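Long-range contacts in eukaryotic peptide chain release factor GTP-binding subunit (Schizosaccharomyces pombe, PDB 1R5B), which serves as a GTP-binding translation release factor of the elongation factor Tu type, joining a P-loop GTP-binding domain to beta-rich domains: residues M38-E42 against Q443-F448; I63-M69 against A114-T118; A173-R177 against L214-Y220; V226-P230 against P254-Y259; T264-V270 against S329-D333. One frame throughout, in Å; residues are numbered along the deposited sequence.

Contact 1: residues M38-E42 against Q443-F448; sequences MYGKE and QYMGRF
Residues 39-42 run extended into strand 42-50, with Tyr39 and Gly40 at phi/psi -81/93 and -73/161. CA atoms pair as Tyr39 with Arg447 and Glu42 with Gln443, both 7.7 Å apart. A weakly bonded helical turn opens 443-448. Gln443 (chi1 m, chi2 t) places NE2 2.8 Å from Gly40 O, a hydrogen bond weakened by its 119° angle. Gly446 N returns to Gln443 O at 3.0 Å. Arg447 extends fully (t, t, t) and lays its guanidinium flat on Tyr39 (chi1 m). The planes differ by 8°, and Arg447 CZ stands 3.7 Å from the Tyr39 ring centroid in a cation-pi stack, while Arg447 CD lies 3.4 Å from the same centroid in a CH-pi contact. Phe448 O receives a weak hydrogen bond from Tyr39 OH at 3.3 Å; Phe448 CB points away, and the ring packs on strand 364-371. This is an interdomain joint, linking the lead-in to the first strand of the GTP-binding domain with the C-terminal antiparallel beta domain.

Contact 2: residues I63-M69 against A114-T118; sequences ILFLTGM and AYFET
Here the helix that follows the probable P-loop of the GTP-binding domain, helix 56-66, ends against edge strand 115-117 of the central sheet. Leu64 and Phe116 are paired with CA atoms 5.9 Å apart, Thr67 and Glu117 with 6.5 Å. A Schellman motif terminates the helix: Gly68, at phi 76°, is the C-prime residue, Met69 N hydrogen-bonds Leu64 O at 2.9 Å and Gly68 N hydrogen-bonds Phe65 O at 3.1 Å. This reversal brings Met69 back over the strand.

Apolar packing dominates. Phe116 (chi1 65°, p) offers a ring face to Ile63 (m, t), whose CG2 lies 3.4 Å from the centroid and 16° off the normal, a CH-pi contact. Leu64 CD2 sits 3.9 Å from Phe116 CB, and Thr67 CG2 3.5 Å from the same CB. Leu257 of helix 256-262 also packs on Ile63 and Phe116.

Sulfur-aromatic contact comes from Met69 (chi1 -122°, chi2 and chi3 p), whose SD is 4.8 Å from the Tyr115 centroid, obliquely placed; its CE reaches Phe116 CA at 3.7 Å.

No hydrogen bond spans the segments, for although Thr67 OG1 comes within 2.6 Å of Glu117 O, the angle is poor.

Contact 3: residues A173-R177 against L214-Y220; sequences AVLAR and LRRVAGY
This is a helix-helix crossing on one face of the central sheet of the GTP-binding domain, reinforced by an arginine that reaches the C-terminal end of its neighbour. The short axes of 173-177 and 214-218 approach to 9.9 Å at a signed angle of -65°. The nearest backbone pair is Val174 CA and Ala218 CA, 5.9 Å apart. Small side chains line the crossing: Ala173 CB points into the interface and touches Leu214 CD2 at 3.4 Å, Val217 CG2 at 4.0 Å and Ala218 CB at 4.1 Å.

Helices 169-178 and 200-218 are the connections of successive beta-alpha-beta units of the P-loop fold, before and after strand 184-189, and Ala176 and Tyr220 both pack on Leu184 of that strand.

Past Ala218 the chain leaves helical conformation at Gly219 (phi 78°), whose N still hydrogen-bonds Arg215 O at 2.9 Å. A CB modelled there would lie 3.5 Å from Arg177 NH2. Arg177 (chi1 -146°, chi2 50°, chi3 116°) directs two hydrogen bonds to one acceptor, Ala218 O, from NE at 2.9 Å and NH2 at 3.0 Å. Its guanidinium also stacks on Tyr220 (chi1 -67°, chi2 103°), with planes at 14° and Arg177 CZ 3.6 Å from the Tyr220 ring centroid, a cation-pi contact. The far end of that ring meets Ala176, CB lying 3.4 Å from Tyr220 OH, and this hydroxyl hydrogen-bonds Ile181 O.

Contact 4: residues V226-P230 against P254-Y259; sequences VKYMP and PSLLEY
Val226 opens the strand with CB pointing away from 254-259. Lys227 turns toward the helix; with chi1 t and chi2 p, its CG lies 3.8 Å from the Tyr259 ring centroid, 20° off the normal, in a CH-pi contact. Lys227 NZ makes a weak 3.4 Å hydrogen bond with Tyr228 O. Met229 (chi1 -111°, chi2 t, chi3 m) has its CA 7.0 Å from Leu256 CA. Met229 SD lies 3.3 Å from Pro254 O and, obliquely, 5.4 Å from the Tyr259 centroid as a Met-aromatic contact. Met229 CE touches Leu256 CD1 at 3.9 Å and Tyr259 CB at 3.7 Å. Pro230 points away again. The opposing helix starts with a capping box, Glu258 N to Ser255 OG at 3.2 Å and, weakly, Ser255 N to Glu258 OE1 at 3.3 Å; Ser255 OG also hydrogen-bonds Lys240 O. Strand 226-230 edges the P-loop domain sheet, paired with 184-189, between helix 256-262 on one face and helix 200-218, which packs on Tyr228, on the other.

Contact 5: residues T264-V270 against S329-D333; sequences THLERKV and SICGD
A type II beta turn, Ile330 to Asp333, pushes its apolar side chains into the bend formed by 264-266 and the short helix 267-270. CA pairs lie close: Thr264 to Gly332 at 5.4 Å, Val270 to Cys331 at 6.0 Å. Leu266 is the N-cap residue, and Val270 N hydrogen-bonds Leu266 O at 2.9 Å.

Ile330 adopts p, t (62°, 152°), which carries CD1 to Thr264 CG2 at 3.8 Å and Val270 CG2 at 4.2 Å. Cys331, phi/psi -43/135 and chi1 48° (p), inserts SG against the helix, 3.7 Å from Val270 CG2 and 4.0 Å from Lys269 CB. Thr264 has an off-well chi1 of -135°, with OG1 only 3.4 Å from Gly332 CA. Glycine fits here on two counts: its phi/psi is 97/-7, and a CB would come within 2.0 Å of Thr264 OG1. Asp333 N closes the turn onto Ile330 O at 3.1 Å, and Asp333 OD2 (chi1 m) accepts a near-linear hydrogen bond from Ile330 N, also 3.1 Å.

The backbones of Lys269 and Cys331 both hydrogen-bond that of Gly296, and Lys269 NZ forms a salt bridge with Glu42. The contact joins the linker after helix 256-262, where Leu266 packs on strand 42-50, to the end of strand 325-330 in the antiparallel, barrel-like beta domain that follows the GTP-binding domain, as in elongation factor Tu.

Contact 1 closes a loop of the chain within which the other four lie. Contacts 2, 3 and 4 belong to the GTP-binding domain, whose probable P-loop connects strand 42-50 to the helix used in contact 2. Contacts 2 and 4, with centres about 16 Å apart, meet where Phe116 CE1 touches Leu257 CD2 at 3.5 Å; contact 3 joins contact 4 from the other sheet face through Tyr220 CB and Val226 CG2, 3.9 Å apart. Contacts 1 and 5 link this domain to two separate beta sheets, and Glu42 OE2 to Lys269 NZ, a 2.5 Å salt bridge, connects them. Lys41 NZ to Thr118 O at 2.7 Å, a probable hydrogen bond, ties contact 1 to contact 2.

Contact 1: residues M38-E42 against Q443-F448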
# COMPACT_ATOMS: atom_id res chain seq x y z
N MET A 38 4.22 10.02 13.66
CA MET A 38 4.99 8.79 13.90
C MET A 38 4.86 7.90 12.65
O MET A 38 5.79 7.79 11.85
CB MET A 38 4.50 8.08 15.18
CG MET A 38 4.94 6.61 15.36
SD MET A 38 6.60 6.40 16.06
CE MET A 38 6.37 7.02 17.69
N TYR A 39 3.70 7.28 12.48
CA TYR A 39 3.44 6.43 11.33
C TYR A 39 3.05 7.30 10.11
O TYR A 39 1.88 7.66 9.93
CB TYR A 39 2.34 5.41 11.66
CG TYR A 39 2.48 4.67 13.00
CD1 TYR A 39 1.47 4.73 13.96
CD2 TYR A 39 3.61 3.90 13.29
CE1 TYR A 39 1.57 4.04 15.19
CE2 TYR A 39 3.73 3.23 14.52
CZ TYR A 39 2.70 3.30 15.46
OH TYR A 39 2.79 2.62 16.65
N GLY A 40 4.04 7.65 9.29
CA GLY A 40 3.82 8.50 8.13
C GLY A 40 3.09 7.79 7.00
O GLY A 40 3.05 6.54 6.97
N LYS A 41 2.51 8.58 6.09
CA LYS A 41 1.83 8.06 4.89
C LYS A 41 2.72 7.18 3.99
O LYS A 41 3.91 7.44 3.84
CB LYS A 41 1.29 9.22 4.05
CG LYS A 41 0.14 9.96 4.69
CD LYS A 41 -0.16 11.27 3.98
CE LYS A 41 -1.09 12.16 4.81
NZ LYS A 41 -2.39 12.36 4.16
N GLU A 42 2.12 6.15 3.40
CA GLU A 42 2.84 5.21 2.54
C GLU A 42 3.26 5.85 1.22
O GLU A 42 2.43 6.41 0.53
CB GLU A 42 1.96 3.98 2.27
CG GLU A 42 2.56 2.93 1.33
CD GLU A 42 1.58 1.83 0.94
OE1 GLU A 42 0.37 1.95 1.24
OE2 GLU A 42 2.01 0.83 0.32
N GLN A 443 5.43 -1.19 6.15
CA GLN A 443 4.83 -0.53 7.31
C GLN A 443 4.38 -1.47 8.43
O GLN A 443 4.85 -1.33 9.55
CB GLN A 443 3.67 0.37 6.86
CG GLN A 443 4.13 1.60 6.11
CD GLN A 443 3.05 2.66 5.99
OE1 GLN A 443 1.86 2.32 5.95
NE2 GLN A 443 3.44 3.94 5.92
N TYR A 444 3.49 -2.42 8.14
CA TYR A 444 2.95 -3.30 9.18
C TYR A 444 3.99 -4.27 9.74
O TYR A 444 3.75 -4.86 10.78
CB TYR A 444 1.71 -4.07 8.69
CG TYR A 444 0.50 -3.17 8.50
CD1 TYR A 444 0.33 -2.42 7.31
CD2 TYR A 444 -0.48 -3.04 9.49
CE1 TYR A 444 -0.77 -1.59 7.13
CE2 TYR A 444 -1.60 -2.19 9.31
CZ TYR A 444 -1.73 -1.47 8.13
OH TYR A 444 -2.83 -0.64 7.95
N MET A 445 5.12 -4.42 9.06
CA MET A 445 6.22 -5.23 9.57
C MET A 445 7.18 -4.44 10.49
O MET A 445 8.02 -5.03 11.17
CB MET A 445 7.02 -5.86 8.42
CG MET A 445 6.22 -6.79 7.51
SD MET A 445 5.09 -7.88 8.32
CE MET A 445 6.17 -8.91 9.03
N GLY A 446 7.04 -3.12 10.49
CA GLY A 446 7.84 -2.26 11.35
C GLY A 446 7.08 -1.42 12.36
O GLY A 446 7.68 -0.61 13.05
N ARG A 447 5.76 -1.61 12.48
CA ARG A 447 4.93 -0.81 13.37
C ARG A 447 4.56 -1.60 14.64
O ARG A 447 4.04 -2.71 14.52
CB ARG A 447 3.66 -0.40 12.63
CG ARG A 447 2.62 0.32 13.46
CD ARG A 447 1.66 1.18 12.64
NE ARG A 447 0.50 1.65 13.40
CZ ARG A 447 -0.46 2.44 12.91
NH1 ARG A 447 -0.41 2.87 11.65
NH2 ARG A 447 -1.48 2.81 13.68
N PHE A 448 4.78 -1.03 15.83
CA PHE A 448 4.55 -1.76 17.09
C PHE A 448 3.96 -0.97 18.29
O PHE A 448 4.14 0.25 18.42
CB PHE A 448 5.83 -2.48 17.52
CG PHE A 448 7.00 -1.59 17.73
CD1 PHE A 448 7.22 -1.00 18.97
CD2 PHE A 448 7.94 -1.39 16.72
CE1 PHE A 448 8.33 -0.20 19.19
CE2 PHE A 448 9.06 -0.60 16.94
CZ PHE A 448 9.24 -0.00 18.18

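Contact 2: residues I63-M69 against A114-T118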
# COMPACT_ATOMS: atom_id res chain seq x y z
N ILE A 63 -5.13 17.30 -9.79
CA ILE A 63 -4.95 16.50 -8.59
C ILE A 63 -4.10 17.31 -7.63
O ILE A 63 -4.45 17.43 -6.48
CB ILE A 63 -4.31 15.13 -8.90
CG1 ILE A 63 -5.35 14.21 -9.49
CG2 ILE A 63 -3.76 14.49 -7.63
CD1 ILE A 63 -4.79 12.93 -10.06
N LEU A 64 -3.02 17.92 -8.12
CA LEU A 64 -2.16 18.72 -7.26
C LEU A 64 -2.94 19.85 -6.63
O LEU A 64 -2.68 20.21 -5.48
CB LEU A 64 -0.96 19.27 -8.04
CG LEU A 64 0.05 18.19 -8.45
CD1 LEU A 64 1.06 18.72 -9.45
CD2 LEU A 64 0.75 17.62 -7.22
N PHE A 65 -3.90 20.40 -7.38
CA PHE A 65 -4.65 21.55 -6.91
C PHE A 65 -5.68 21.16 -5.86
O PHE A 65 -5.74 21.77 -4.79
CB PHE A 65 -5.35 22.25 -8.08
CG PHE A 65 -6.33 23.32 -7.65
CD1 PHE A 65 -5.94 24.34 -6.79
CD2 PHE A 65 -7.64 23.31 -8.12
CE1 PHE A 65 -6.84 25.32 -6.39
CE2 PHE A 65 -8.54 24.30 -7.74
CZ PHE A 65 -8.14 25.30 -6.86
N LEU A 66 -6.48 20.15 -6.16
CA LEU A 66 -7.55 19.72 -5.25
C LEU A 66 -7.01 19.15 -3.95
O LEU A 66 -7.69 19.15 -2.93
CB LEU A 66 -8.44 18.69 -5.92
CG LEU A 66 -9.26 19.32 -7.04
CD1 LEU A 66 -9.73 18.23 -7.93
CD2 LEU A 66 -10.44 20.11 -6.50
N THR A 67 -5.77 18.70 -4.01
CA THR A 67 -5.11 18.04 -2.91
C THR A 67 -4.21 19.03 -2.13
O THR A 67 -3.48 18.63 -1.25
CB THR A 67 -4.34 16.87 -3.54
OG1 THR A 67 -4.32 15.75 -2.66
CG2 THR A 67 -2.89 17.19 -3.84
N GLY A 68 -4.26 20.31 -2.49
CA GLY A 68 -3.60 21.37 -1.75
C GLY A 68 -2.09 21.51 -1.90
O GLY A 68 -1.46 22.26 -1.16
N MET A 69 -1.49 20.80 -2.85
CA MET A 69 -0.05 20.90 -3.11
C MET A 69 0.33 22.16 -3.89
O MET A 69 1.43 22.70 -3.71
CB MET A 69 0.44 19.66 -3.86
CG MET A 69 1.54 18.91 -3.14
SD MET A 69 1.10 18.31 -1.50
CE MET A 69 -0.32 17.45 -1.82
N ALA A 114 7.52 16.22 -8.14
CA ALA A 114 6.13 16.49 -7.78
C ALA A 114 5.49 15.28 -7.13
O ALA A 114 5.73 14.16 -7.54
CB ALA A 114 5.32 16.92 -9.00
N TYR A 115 4.68 15.52 -6.10
CA TYR A 115 3.90 14.48 -5.45
C TYR A 115 2.56 15.03 -4.94
O TYR A 115 2.38 16.24 -4.84
CB TYR A 115 4.70 13.87 -4.30
CG TYR A 115 4.89 14.79 -3.10
CD1 TYR A 115 3.91 14.90 -2.12
CD2 TYR A 115 6.06 15.55 -2.95
CE1 TYR A 115 4.07 15.74 -1.02
CE2 TYR A 115 6.23 16.40 -1.84
CZ TYR A 115 5.24 16.49 -0.89
OH TYR A 115 5.38 17.33 0.21
N PHE A 116 1.64 14.14 -4.61
CA PHE A 116 0.38 14.52 -4.00
C PHE A 116 -0.07 13.50 -2.96
O PHE A 116 0.43 12.39 -2.94
CB PHE A 116 -0.69 14.71 -5.06
CG PHE A 116 -1.06 13.44 -5.79
CD1 PHE A 116 -2.13 12.67 -5.37
CD2 PHE A 116 -0.35 13.05 -6.90
CE1 PHE A 116 -2.49 11.52 -6.04
CE2 PHE A 116 -0.70 11.88 -7.58
CZ PHE A 116 -1.77 11.12 -7.15
N GLU A 117 -1.02 13.87 -2.11
CA GLU A 117 -1.42 13.00 -1.01
C GLU A 117 -2.90 12.74 -0.95
O GLU A 117 -3.72 13.58 -1.31
CB GLU A 117 -0.98 13.58 0.34
CG GLU A 117 0.50 13.87 0.45
CD GLU A 117 0.96 14.02 1.89
OE1 GLU A 117 0.09 14.17 2.77
OE2 GLU A 117 2.18 13.99 2.14
N THR A 118 -3.22 11.54 -0.49
CA THR A 118 -4.54 11.15 -0.04
C THR A 118 -4.41 10.85 1.45
O THR A 118 -3.34 11.07 2.02
CB THR A 118 -4.97 9.89 -0.79
OG1 THR A 118 -4.00 8.83 -0.60
CG2 THR A 118 -4.99 10.16 -2.30

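Contact 3: residues A173-R177 against L214-Y220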
# COMPACT_ATOMS: atom_id res chain seq x y z
N ALA A 173 -0.77 1.38 -24.50
CA ALA A 173 -0.99 0.15 -23.75
C ALA A 173 0.29 -0.69 -23.73
O ALA A 173 0.62 -1.28 -22.70
CB ALA A 173 -2.14 -0.64 -24.35
N VAL A 174 1.00 -0.74 -24.85
CA VAL A 174 2.30 -1.41 -24.88
C VAL A 174 3.27 -0.74 -23.89
O VAL A 174 4.07 -1.42 -23.23
CB VAL A 174 2.89 -1.39 -26.29
CG1 VAL A 174 4.37 -1.80 -26.29
CG2 VAL A 174 2.08 -2.32 -27.20
N LEU A 175 3.18 0.58 -23.75
CA LEU A 175 4.02 1.30 -22.82
C LEU A 175 3.70 0.91 -21.38
O LEU A 175 4.61 0.69 -20.59
CB LEU A 175 3.86 2.81 -23.00
CG LEU A 175 4.84 3.71 -22.25
CD1 LEU A 175 6.27 3.42 -22.66
CD2 LEU A 175 4.49 5.18 -22.49
N ALA A 176 2.42 0.78 -21.04
CA ALA A 176 2.04 0.40 -19.69
C ALA A 176 2.57 -0.99 -19.34
O ALA A 176 3.04 -1.22 -18.23
CB ALA A 176 0.54 0.44 -19.54
N ARG A 177 2.49 -1.92 -20.29
CA ARG A 177 3.01 -3.26 -20.11
C ARG A 177 4.54 -3.22 -19.95
O ARG A 177 5.08 -3.85 -19.03
CB ARG A 177 2.59 -4.17 -21.29
CG ARG A 177 2.33 -5.64 -20.93
CD ARG A 177 1.38 -5.89 -19.73
NE ARG A 177 0.17 -6.59 -20.13
CZ ARG A 177 -0.71 -7.15 -19.29
NH1 ARG A 177 -0.58 -7.10 -17.96
NH2 ARG A 177 -1.77 -7.76 -19.79
N LEU A 214 -7.46 -3.48 -25.47
CA LEU A 214 -6.34 -3.63 -24.55
C LEU A 214 -5.94 -5.09 -24.39
O LEU A 214 -4.76 -5.41 -24.29
CB LEU A 214 -6.68 -3.04 -23.18
CG LEU A 214 -6.71 -1.51 -23.12
CD1 LEU A 214 -7.26 -1.07 -21.76
CD2 LEU A 214 -5.34 -0.91 -23.35
N ARG A 215 -6.92 -5.97 -24.39
CA ARG A 215 -6.67 -7.40 -24.46
C ARG A 215 -5.96 -7.76 -25.78
O ARG A 215 -4.98 -8.50 -25.78
CB ARG A 215 -7.98 -8.19 -24.33
CG ARG A 215 -7.82 -9.73 -24.44
CD ARG A 215 -6.92 -10.35 -23.37
NE ARG A 215 -6.69 -11.77 -23.62
CZ ARG A 215 -5.96 -12.58 -22.84
NH1 ARG A 215 -5.36 -12.12 -21.76
NH2 ARG A 215 -5.82 -13.86 -23.16
N ARG A 216 -6.44 -7.24 -26.90
CA ARG A 216 -5.87 -7.62 -28.18
C ARG A 216 -4.41 -7.20 -28.29
O ARG A 216 -3.56 -7.98 -28.69
CB ARG A 216 -6.66 -7.03 -29.34
CG ARG A 216 -6.13 -7.45 -30.69
CD ARG A 216 -7.02 -7.10 -31.87
NE ARG A 216 -6.52 -5.92 -32.56
CZ ARG A 216 -7.02 -4.69 -32.45
NH1 ARG A 216 -8.08 -4.44 -31.68
NH2 ARG A 216 -6.46 -3.70 -33.13
N VAL A 217 -4.11 -5.95 -27.95
CA VAL A 217 -2.80 -5.39 -28.26
C VAL A 217 -1.82 -5.59 -27.11
O VAL A 217 -0.62 -5.47 -27.31
CB VAL A 217 -2.89 -3.90 -28.64
CG1 VAL A 217 -3.96 -3.69 -29.71
CG2 VAL A 217 -3.16 -3.02 -27.42
N ALA A 218 -2.32 -5.91 -25.92
CA ALA A 218 -1.46 -5.99 -24.75
C ALA A 218 -1.87 -7.01 -23.69
O ALA A 218 -1.30 -7.03 -22.63
CB ALA A 218 -1.30 -4.61 -24.11
N GLY A 219 -2.84 -7.86 -23.98
CA GLY A 219 -3.15 -8.98 -23.11
C GLY A 219 -3.94 -8.70 -21.85
O GLY A 219 -4.30 -9.65 -21.16
N TYR A 220 -4.25 -7.44 -21.55
CA TYR A 220 -5.03 -7.11 -20.34
C TYR A 220 -6.40 -7.79 -20.36
O TYR A 220 -7.19 -7.57 -21.27
CB TYR A 220 -5.22 -5.60 -20.19
CG TYR A 220 -3.95 -4.86 -19.91
CD1 TYR A 220 -3.32 -4.13 -20.90
CD2 TYR A 220 -3.37 -4.90 -18.65
CE1 TYR A 220 -2.12 -3.45 -20.64
CE2 TYR A 220 -2.18 -4.21 -18.37
CZ TYR A 220 -1.56 -3.49 -19.37
OH TYR A 220 -0.39 -2.81 -19.11

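Contact 4: residues V226-P230 against P254-Y259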
# COMPACT_ATOMS: atom_id res chain seq x y z
N VAL A 226 -8.04 -4.55 -15.01
CA VAL A 226 -8.27 -3.16 -15.39
C VAL A 226 -9.39 -2.58 -14.56
O VAL A 226 -10.43 -3.21 -14.39
CB VAL A 226 -8.59 -3.03 -16.90
CG1 VAL A 226 -8.83 -1.58 -17.29
CG2 VAL A 226 -7.48 -3.62 -17.75
N LYS A 227 -9.16 -1.40 -14.02
CA LYS A 227 -10.20 -0.62 -13.35
C LYS A 227 -10.53 0.56 -14.25
O LYS A 227 -9.63 1.33 -14.60
CB LYS A 227 -9.70 -0.08 -11.99
CG LYS A 227 -10.74 0.72 -11.17
CD LYS A 227 -11.97 -0.14 -10.91
CE LYS A 227 -12.84 0.38 -9.80
NZ LYS A 227 -13.68 1.47 -10.27
N TYR A 228 -11.80 0.70 -14.62
CA TYR A 228 -12.26 1.86 -15.39
C TYR A 228 -12.94 2.86 -14.47
O TYR A 228 -13.65 2.47 -13.53
CB TYR A 228 -13.23 1.42 -16.49
CG TYR A 228 -12.58 0.53 -17.52
CD1 TYR A 228 -12.67 -0.86 -17.40
CD2 TYR A 228 -11.86 1.06 -18.58
CE1 TYR A 228 -12.06 -1.69 -18.33
CE2 TYR A 228 -11.24 0.23 -19.52
CZ TYR A 228 -11.35 -1.13 -19.38
OH TYR A 228 -10.76 -1.95 -20.30
N MET A 229 -12.73 4.15 -14.73
CA MET A 229 -13.35 5.22 -13.94
C MET A 229 -13.59 6.47 -14.77
O MET A 229 -12.68 6.94 -15.45
CB MET A 229 -12.46 5.60 -12.77
CG MET A 229 -13.07 5.19 -11.45
SD MET A 229 -12.06 5.57 -10.08
CE MET A 229 -10.62 4.80 -10.51
N PRO A 230 -14.80 7.01 -14.70
CA PRO A 230 -15.10 8.26 -15.38
C PRO A 230 -14.62 9.41 -14.52
O PRO A 230 -14.75 9.33 -13.28
CB PRO A 230 -16.62 8.25 -15.48
CG PRO A 230 -17.05 7.49 -14.28
CD PRO A 230 -15.98 6.49 -13.99
N PRO A 254 -16.15 4.75 -6.56
CA PRO A 254 -15.29 5.75 -5.94
C PRO A 254 -14.71 6.76 -6.94
O PRO A 254 -14.63 6.49 -8.14
CB PRO A 254 -14.17 4.90 -5.33
CG PRO A 254 -14.05 3.73 -6.23
CD PRO A 254 -15.42 3.49 -6.81
N SER A 255 -14.30 7.90 -6.41
CA SER A 255 -13.51 8.88 -7.16
C SER A 255 -12.12 8.32 -7.42
O SER A 255 -11.70 7.37 -6.77
CB SER A 255 -13.38 10.19 -6.38
OG SER A 255 -12.50 10.05 -5.29
N LEU A 256 -11.42 8.91 -8.37
CA LEU A 256 -10.08 8.45 -8.70
C LEU A 256 -9.22 8.38 -7.44
O LEU A 256 -8.68 7.32 -7.14
CB LEU A 256 -9.42 9.33 -9.75
CG LEU A 256 -7.98 8.98 -10.07
CD1 LEU A 256 -7.88 7.52 -10.48
CD2 LEU A 256 -7.45 9.87 -11.17
N LEU A 257 -9.11 9.48 -6.71
CA LEU A 257 -8.23 9.53 -5.55
C LEU A 257 -8.67 8.56 -4.45
O LEU A 257 -7.85 8.01 -3.73
CB LEU A 257 -8.12 10.94 -4.98
CG LEU A 257 -7.37 11.96 -5.86
CD1 LEU A 257 -7.28 13.26 -5.12
CD2 LEU A 257 -5.98 11.49 -6.23
N GLU A 258 -9.97 8.34 -4.34
CA GLU A 258 -10.51 7.43 -3.35
C GLU A 258 -10.06 6.00 -3.67
O GLU A 258 -9.71 5.24 -2.79
CB GLU A 258 -12.03 7.52 -3.38
CG GLU A 258 -12.77 6.62 -2.41
CD GLU A 258 -14.27 6.78 -2.53
OE1 GLU A 258 -14.73 7.80 -3.09
OE2 GLU A 258 -14.99 5.86 -2.06
N TYR A 259 -10.10 5.65 -4.95
CA TYR A 259 -9.64 4.36 -5.42
C TYR A 259 -8.10 4.21 -5.28
O TYR A 259 -7.62 3.16 -4.85
CB TYR A 259 -10.05 4.16 -6.88
CG TYR A 259 -9.56 2.86 -7.41
CD1 TYR A 259 -10.23 1.67 -7.10
CD2 TYR A 259 -8.40 2.79 -8.17
CE1 TYR A 259 -9.76 0.45 -7.55
CE2 TYR A 259 -7.92 1.56 -8.62
CZ TYR A 259 -8.60 0.41 -8.30
OH TYR A 259 -8.14 -0.79 -8.74

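Contact 5: residues T264-V270 against S329-D333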
# COMPACT_ATOMS: atom_id res chain seq x y z
N THR A 264 -4.99 -1.92 -3.72
CA THR A 264 -4.20 -2.95 -3.10
C THR A 264 -3.06 -3.42 -4.04
O THR A 264 -1.98 -3.78 -3.57
CB THR A 264 -5.18 -4.03 -2.72
OG1 THR A 264 -4.90 -4.46 -1.40
CG2 THR A 264 -5.09 -5.21 -3.57
N HIS A 265 -3.29 -3.39 -5.34
CA HIS A 265 -2.28 -3.84 -6.30
C HIS A 265 -1.27 -2.74 -6.59
O HIS A 265 -1.51 -1.93 -7.46
CB HIS A 265 -2.98 -4.29 -7.57
CG HIS A 265 -2.13 -5.11 -8.49
ND1 HIS A 265 -1.03 -4.60 -9.14
CD2 HIS A 265 -2.24 -6.39 -8.88
CE1 HIS A 265 -0.50 -5.55 -9.90
NE2 HIS A 265 -1.21 -6.65 -9.75
N LEU A 266 -0.17 -2.70 -5.83
CA LEU A 266 0.96 -1.82 -6.11
C LEU A 266 2.14 -2.68 -6.60
O LEU A 266 2.64 -3.54 -5.88
CB LEU A 266 1.36 -1.04 -4.85
CG LEU A 266 0.28 -0.25 -4.09
CD1 LEU A 266 0.88 0.54 -2.97
CD2 LEU A 266 -0.46 0.66 -4.96
N GLU A 267 2.60 -2.44 -7.82
CA GLU A 267 3.56 -3.34 -8.47
C GLU A 267 4.83 -3.65 -7.69
O GLU A 267 5.22 -4.79 -7.66
CB GLU A 267 3.97 -2.83 -9.85
CG GLU A 267 2.85 -2.71 -10.86
CD GLU A 267 2.15 -4.03 -11.18
OE1 GLU A 267 2.71 -5.12 -10.95
OE2 GLU A 267 1.01 -3.94 -11.67
N ARG A 268 5.48 -2.65 -7.09
CA ARG A 268 6.70 -2.94 -6.34
C ARG A 268 6.43 -3.91 -5.19
O ARG A 268 7.21 -4.82 -4.95
CB ARG A 268 7.36 -1.67 -5.79
CG ARG A 268 7.95 -0.77 -6.88
CD ARG A 268 8.61 0.50 -6.37
NE ARG A 268 7.71 1.31 -5.55
CZ ARG A 268 8.10 2.25 -4.70
NH1 ARG A 268 9.38 2.53 -4.55
NH2 ARG A 268 7.19 2.91 -4.00
N LYS A 269 5.31 -3.69 -4.50
CA LYS A 269 4.90 -4.51 -3.35
C LYS A 269 4.47 -5.91 -3.82
O LYS A 269 4.80 -6.89 -3.18
CB LYS A 269 3.74 -3.84 -2.61
CG LYS A 269 3.65 -4.13 -1.14
CD LYS A 269 2.36 -3.54 -0.53
CE LYS A 269 2.48 -2.07 -0.17
NZ LYS A 269 1.12 -1.45 0.09
N VAL A 270 3.76 -5.99 -4.94
CA VAL A 270 3.35 -7.28 -5.51
C VAL A 270 4.57 -8.12 -5.91
O VAL A 270 4.56 -9.35 -5.79
CB VAL A 270 2.45 -7.09 -6.76
CG1 VAL A 270 2.21 -8.44 -7.51
CG2 VAL A 270 1.12 -6.46 -6.38
N SER A 329 -3.10 -15.08 -4.66
CA SER A 329 -3.40 -13.87 -3.90
C SER A 329 -2.20 -12.95 -3.85
O SER A 329 -1.09 -13.38 -4.07
CB SER A 329 -3.80 -14.23 -2.47
OG SER A 329 -5.11 -14.76 -2.45
N ILE A 330 -2.44 -11.69 -3.54
CA ILE A 330 -1.37 -10.69 -3.49
C ILE A 330 -1.42 -9.91 -2.19
O ILE A 330 -2.37 -10.04 -1.41
CB ILE A 330 -1.50 -9.73 -4.69
CG1 ILE A 330 -2.82 -8.96 -4.65
CG2 ILE A 330 -1.39 -10.50 -6.01
CD1 ILE A 330 -2.74 -7.61 -5.31
N CYS A 331 -0.39 -9.10 -1.96
CA CYS A 331 -0.38 -8.16 -0.86
C CYS A 331 -1.72 -7.44 -0.73
O CYS A 331 -2.31 -6.99 -1.74
CB CYS A 331 0.73 -7.12 -1.07
SG CYS A 331 0.74 -6.41 -2.75
N GLY A 332 -2.21 -7.34 0.50
CA GLY A 332 -3.44 -6.65 0.81
C GLY A 332 -4.63 -7.60 0.92
O GLY A 332 -5.71 -7.19 1.30
N ASP A 333 -4.43 -8.86 0.57
CA ASP A 333 -5.47 -9.86 0.70
C ASP A 333 -5.38 -10.53 2.06
O ASP A 333 -4.28 -10.77 2.57
CB ASP A 333 -5.32 -10.94 -0.38
CG ASP A 333 -5.60 -10.42 -1.77
OD1 ASP A 333 -6.08 -9.28 -1.92
OD2 ASP A 333 -5.37 -11.11 -2.78